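Local structure of similar to sp|P32453 Saccharomyces cerevisiae YNL315c ATP11 (Candida glabrata CBS 138, 2P4F) at residues R130-L134 with M232-V236; N154-L159 with N253-Y258. The protein is probably a mitochondrial chaperone that, like yeast Atp11, binds unassembled beta subunits of the F1-ATPase and keeps them fit for assembly. All blocks are in the same frame, centred on the assembly; numbering follows the deposited sequence.

Interaction 1: R130-L134 with M232-V236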
loop_
_atom_site.group_PDB
_atom_site.type_symbol
_atom_site.label_atom_id
_atom_site.label_comp_id
_atom_site.label_asym_id
_atom_site.label_seq_id
_atom_site.Cartn_x
_atom_site.Cartn_y
_atom_site.Cartn_z
ATOM N N ARG A 130 17.822 4.128 -6.900
ATOM C CA ARG A 130 17.684 3.641 -5.530
ATOM C C ARG A 130 17.648 2.128 -5.332
ATOM O O ARG A 130 17.223 1.346 -6.196
ATOM C CB ARG A 130 16.362 4.160 -4.963
ATOM C CG ARG A 130 16.159 5.672 -4.974
ATOM C CD ARG A 130 15.494 5.927 -3.626
ATOM N NE ARG A 130 14.947 7.258 -3.450
ATOM C CZ ARG A 130 14.697 7.685 -2.209
ATOM N NH1 ARG A 130 14.949 6.890 -1.184
ATOM N NH2 ARG A 130 14.198 8.891 -2.042
ATOM N N ASP A 131 18.061 1.704 -4.123
ATOM C CA ASP A 131 17.838 0.291 -3.798
ATOM C C ASP A 131 16.906 0.156 -2.598
ATOM O O ASP A 131 16.789 -0.889 -1.983
ATOM C CB ASP A 131 19.136 -0.483 -3.558
ATOM C CG ASP A 131 19.905 0.041 -2.368
ATOM O OD1 ASP A 131 19.421 1.019 -1.753
ATOM O OD2 ASP A 131 20.979 -0.526 -2.065
ATOM N N ASP A 132 16.211 1.236 -2.245
ATOM C CA ASP A 132 15.254 1.097 -1.158
ATOM C C ASP A 132 13.838 1.326 -1.662
ATOM O O ASP A 132 12.960 1.474 -0.814
ATOM C CB ASP A 132 15.648 2.098 -0.071
ATOM C CG ASP A 132 15.546 3.525 -0.585
ATOM O OD1 ASP A 132 15.478 3.780 -1.800
ATOM O OD2 ASP A 132 15.536 4.439 0.262
ATOM N N SER A 133 13.602 1.348 -2.961
ATOM C CA SER A 133 12.344 1.849 -3.531
ATOM C C SER A 133 11.471 0.777 -4.154
ATOM O O SER A 133 12.011 -0.083 -4.836
ATOM C CB SER A 133 12.631 2.907 -4.623
ATOM O OG SER A 133 13.019 4.077 -3.897
ATOM N N LEU A 134 10.181 0.953 -3.912
ATOM C CA LEU A 134 9.076 0.240 -4.539
ATOM C C LEU A 134 8.414 1.190 -5.522
ATOM O O LEU A 134 8.093 2.331 -5.192
ATOM C CB LEU A 134 8.012 -0.205 -3.522
ATOM C CG LEU A 134 8.461 -1.206 -2.433
ATOM C CD1 LEU A 134 7.251 -1.774 -1.724
ATOM C CD2 LEU A 134 9.265 -2.338 -3.031
ATOM N N MET A 232 2.774 4.901 -8.054
ATOM C CA MET A 232 3.125 4.515 -6.677
ATOM C C MET A 232 4.591 4.627 -6.410
ATOM O O MET A 232 5.353 4.235 -7.322
ATOM C CB MET A 232 2.688 3.042 -6.471
ATOM C CG MET A 232 2.912 2.596 -5.031
ATOM S SD MET A 232 2.782 0.773 -4.894
ATOM C CE MET A 232 4.463 0.351 -5.362
ATOM N N ASN A 233 4.982 5.197 -5.294
ATOM C CA ASN A 233 6.385 5.189 -4.895
ATOM C C ASN A 233 6.415 4.775 -3.425
ATOM O O ASN A 233 5.651 5.299 -2.625
ATOM C CB ASN A 233 7.115 6.519 -5.092
ATOM C CG ASN A 233 6.432 7.675 -4.390
ATOM O OD1 ASN A 233 5.371 8.098 -4.846
ATOM N ND2 ASN A 233 6.929 8.280 -3.320
ATOM N N GLY A 234 7.282 3.840 -3.070
ATOM C CA GLY A 234 7.411 3.507 -1.653
ATOM C C GLY A 234 8.869 3.403 -1.322
ATOM O O GLY A 234 9.754 3.266 -2.200
ATOM N N GLN A 235 9.145 3.506 -0.037
ATOM C CA GLN A 235 10.537 3.425 0.424
ATOM C C GLN A 235 10.577 2.480 1.630
ATOM O O GLN A 235 9.645 2.563 2.488
ATOM C CB GLN A 235 11.129 4.775 0.862
ATOM C CG GLN A 235 11.670 5.624 -0.279
ATOM C CD GLN A 235 11.989 7.060 0.108
ATOM O OE1 GLN A 235 12.335 7.902 -0.713
ATOM N NE2 GLN A 235 11.877 7.360 1.400
ATOM N N VAL A 236 11.572 1.644 1.726
ATOM C CA VAL A 236 11.791 0.792 2.894
ATOM C C VAL A 236 12.974 1.346 3.663
ATOM O O VAL A 236 14.039 1.611 3.052
ATOM C CB VAL A 236 12.074 -0.676 2.491
ATOM C CG1 VAL A 236 12.263 -1.581 3.708
ATOM C CG2 VAL A 236 10.920 -1.120 1.613
HETATM O O HOH W 1 10.719 5.381 -3.688
#

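Interaction 2: N154-L159 with N253-Y258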
loop_
_atom_site.group_PDB
_atom_site.type_symbol
_atom_site.label_atom_id
_atom_site.label_comp_id
_atom_site.label_asym_id
_atom_site.label_seq_id
_atom_site.Cartn_x
_atom_site.Cartn_y
_atom_site.Cartn_z
ATOM N N ASN A 154 -11.885 0.647 5.844
ATOM C CA ASN A 154 -11.150 -0.330 6.646
ATOM C C ASN A 154 -9.681 0.071 6.745
ATOM O O ASN A 154 -8.838 -0.661 6.234
ATOM C CB ASN A 154 -11.258 -1.723 5.997
ATOM C CG ASN A 154 -12.712 -2.175 5.826
ATOM O OD1 ASN A 154 -13.327 -2.658 6.778
ATOM N ND2 ASN A 154 -13.209 -2.001 4.604
ATOM N N PRO A 155 -9.378 1.215 7.319
ATOM C CA PRO A 155 -8.048 1.815 7.165
ATOM C C PRO A 155 -6.945 1.179 7.996
ATOM O O PRO A 155 -5.787 1.588 7.834
ATOM C CB PRO A 155 -8.257 3.292 7.555
ATOM C CG PRO A 155 -9.366 3.212 8.589
ATOM C CD PRO A 155 -10.292 2.140 8.037
ATOM N N LEU A 156 -7.241 0.198 8.849
ATOM C CA LEU A 156 -6.208 -0.394 9.693
ATOM C C LEU A 156 -6.227 -1.896 9.493
ATOM O O LEU A 156 -7.310 -2.494 9.399
ATOM C CB LEU A 156 -6.477 -0.030 11.157
ATOM C CG LEU A 156 -5.388 -0.487 12.140
ATOM C CD1 LEU A 156 -4.074 0.247 11.868
ATOM C CD2 LEU A 156 -5.851 -0.262 13.594
ATOM N N PHE A 157 -5.078 -2.534 9.458
ATOM C CA PHE A 157 -5.087 -3.997 9.410
ATOM C C PHE A 157 -3.799 -4.505 10.050
ATOM O O PHE A 157 -2.950 -3.704 10.444
ATOM C CB PHE A 157 -5.250 -4.509 7.986
ATOM C CG PHE A 157 -5.751 -5.960 7.864
ATOM C CD1 PHE A 157 -6.812 -6.420 8.669
ATOM C CD2 PHE A 157 -5.182 -6.815 6.960
ATOM C CE1 PHE A 157 -7.307 -7.726 8.549
ATOM C CE2 PHE A 157 -5.672 -8.121 6.821
ATOM C CZ PHE A 157 -6.733 -8.549 7.614
ATOM N N VAL A 158 -3.701 -5.828 10.207
ATOM C CA VAL A 158 -2.451 -6.458 10.667
ATOM C C VAL A 158 -2.085 -7.514 9.661
ATOM O O VAL A 158 -3.002 -8.218 9.159
ATOM C CB VAL A 158 -2.662 -7.090 12.060
ATOM C CG1 VAL A 158 -1.456 -7.884 12.462
ATOM C CG2 VAL A 158 -2.960 -5.950 13.047
ATOM N N LEU A 159 -0.797 -7.647 9.318
ATOM C CA LEU A 159 -0.375 -8.712 8.449
ATOM C C LEU A 159 0.852 -9.381 9.029
ATOM O O LEU A 159 1.682 -8.701 9.622
ATOM C CB LEU A 159 0.049 -8.205 7.049
ATOM C CG LEU A 159 -1.060 -7.774 6.110
ATOM C CD1 LEU A 159 -0.410 -7.152 4.855
ATOM C CD2 LEU A 159 -1.997 -8.910 5.705
ATOM N N ASN A 253 0.157 -8.753 -0.223
ATOM C CA ASN A 253 -0.914 -9.174 0.672
ATOM C C ASN A 253 -1.840 -8.027 1.019
ATOM O O ASN A 253 -3.057 -8.240 1.205
ATOM C CB ASN A 253 -0.288 -9.838 1.914
ATOM C CG ASN A 253 -0.489 -11.349 1.902
ATOM O OD1 ASN A 253 -1.336 -11.891 1.171
ATOM N ND2 ASN A 253 0.253 -12.075 2.711
ATOM N N VAL A 254 -1.335 -6.792 1.091
ATOM C CA VAL A 254 -2.295 -5.686 1.276
ATOM C C VAL A 254 -3.309 -5.670 0.139
ATOM O O VAL A 254 -4.495 -5.547 0.402
ATOM C CB VAL A 254 -1.575 -4.328 1.318
ATOM C CG1 VAL A 254 -2.542 -3.165 1.246
ATOM C CG2 VAL A 254 -0.720 -4.195 2.589
ATOM N N GLN A 255 -2.810 -5.861 -1.088
ATOM C CA GLN A 255 -3.729 -5.879 -2.218
ATOM C C GLN A 255 -4.736 -7.017 -2.099
ATOM O O GLN A 255 -5.918 -6.889 -2.437
ATOM C CB GLN A 255 -2.931 -6.043 -3.513
ATOM C CG GLN A 255 -2.059 -4.818 -3.792
ATOM C CD GLN A 255 -1.284 -4.946 -5.087
ATOM O OE1 GLN A 255 -0.392 -4.153 -5.359
ATOM N NE2 GLN A 255 -1.659 -5.956 -5.880
ATOM N N ARG A 256 -4.316 -8.192 -1.625
ATOM C CA ARG A 256 -5.227 -9.340 -1.581
ATOM C C ARG A 256 -6.342 -9.121 -0.575
ATOM O O ARG A 256 -7.479 -9.526 -0.818
ATOM C CB ARG A 256 -4.453 -10.637 -1.247
ATOM C CG ARG A 256 -3.520 -11.059 -2.400
ATOM C CD ARG A 256 -3.220 -12.551 -2.418
ATOM N NE ARG A 256 -2.654 -12.964 -1.109
ATOM C CZ ARG A 256 -2.438 -14.257 -0.874
ATOM N NH1 ARG A 256 -1.942 -14.650 0.293
ATOM N NH2 ARG A 256 -2.707 -15.178 -1.814
ATOM N N PHE A 257 -6.016 -8.510 0.568
ATOM C CA PHE A 257 -7.033 -8.278 1.597
ATOM C C PHE A 257 -7.904 -7.070 1.250
ATOM O O PHE A 257 -9.116 -7.074 1.527
ATOM C CB PHE A 257 -6.371 -8.104 2.970
ATOM C CG PHE A 257 -5.968 -9.469 3.531
ATOM C CD1 PHE A 257 -6.868 -10.179 4.324
ATOM C CD2 PHE A 257 -4.718 -10.006 3.257
ATOM C CE1 PHE A 257 -6.457 -11.412 4.813
ATOM C CE2 PHE A 257 -4.314 -11.244 3.729
ATOM C CZ PHE A 257 -5.207 -11.967 4.522
ATOM N N TYR A 258 -7.320 -6.053 0.577
ATOM C CA TYR A 258 -8.089 -4.846 0.285
ATOM C C TYR A 258 -8.824 -4.957 -1.039
ATOM O O TYR A 258 -8.787 -4.160 -1.931
ATOM C CB TYR A 258 -7.158 -3.623 0.332
ATOM C CG TYR A 258 -6.995 -3.191 1.784
ATOM C CD1 TYR A 258 -7.830 -2.222 2.334
ATOM C CD2 TYR A 258 -6.008 -3.780 2.599
ATOM C CE1 TYR A 258 -7.693 -1.828 3.665
ATOM C CE2 TYR A 258 -5.854 -3.392 3.947
ATOM C CZ TYR A 258 -6.707 -2.408 4.442
ATOM O OH TYR A 258 -6.554 -2.037 5.767
#

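Interaction 1: R130-L134 with M232-V236
G234 and L134 exchange both of their backbone hydrogen bonds, G234 N to L134 O at 2.7 Å and L134 N to G234 O at 2.9 Å. They form a hydrogen-bonded pair of the antiparallel sheet that makes up the half barrel, here joining the edge strand 133-139 to strand 229-236. The ladder runs on to V236 N, which donates to D132 O at 2.9 Å, although D132 itself still belongs to the loop leading into the strand. S133 and Q235 form the non-hydrogen-bonded pair between these bonds. On their face of the sheet a water bridges the strands, 2.7 Å from S133 OG and donating to G234 O, so that this carbonyl receives two donors. A small hydroxyl suits such a partly exposed place. Beside it the carboxylate of D132 and the amide of Q235 lie side by side, their planes 21° apart, and D132 OD2 forms a salt bridge with R130 NH1 at 2.9 Å. R130 also reaches the amide of Q235, but it is poorly ordered and the details there are doubtful.

The other face, with L134, M232 and V236, is mainly apolar. G234 puts no side chain next to L134, which packs on L244 and Q248 of helix 244-257, while V236 rests on L244 and A247. The flexible thioether of M232 bends at its last torsion (chi3 84°), bringing CE to 4.0 Å from L134 CB.

Interaction 2: N154-L159 with N253-Y258
F157 sets one corner of its ring on a face of the F257 ring: CE2 stands over the rim, 3.4 Å from F257 CD1. The ring planes are inclined at 48° and the centroids lie 5.1 Å apart, an oblique packing that is neither a stack nor a T-shape. L159 CD2 comes to the same phenylalanine at a slant, 3.8 Å from F257 CD2. N253 O lies at the edge of the F257 ring, in its plane, and V254 O likewise at that of Y258. The Y258 ring also meets N154 O at its edge, near the ring plane, and its hydroxyl donates to that oxygen at 2.7 Å, nearly in line with the carbonyl bond. Tyrosine suits this buried place because its ring fills apolar space, packing edge-to-face with W186 and touching L275, while its OH serves a backbone carbonyl just past the end of helix 140-153.

These contacts lay the last turn of helix 244-257 on one face of the half barrel's sheet, at edge strand 156-162; the two short axes pass 10.2 Å apart at 125°. Alternation along the strand sends F157 and L159 toward the helix. With CG anti to the backbone N (chi1 -160°), the F157 ring reaches F257, while its CB sits 3.6 Å from Y258 OH. The branched end of L159 divides its contacts: CD2 goes to F257, while CD1 lies 3.7 Å from V254 CG2 and also approaches N253 CB. Beyond that methylene comes the polar amide of N253: OD1 accepts from both NE and NH1 of R256, side-on and in the guanidinium plane, while ND2 donates to A294 O.

In the fold
The six-stranded sheet and helix 244-257 tie the two contacts together. Interaction 1 closes one margin of the sheet, pairing edge strand 133-139 with strand 229-236; interaction 2 lies at the other edge strand, 156-162. Their centres are about 19 Å apart. Helix 244-257, which follows strand 229-236 in the chain, spans the gap, its earlier residues covering L134 and V236 and its last turn covering F157 and L159. The chemistry follows the place: interaction 1 is partly buried and relies on backbone hydrogen bonding, with charged and hydrated groups on one face, whereas interaction 2 is buried and relies on aromatic and aliphatic side chains, with a single hydrogen bond between its segments.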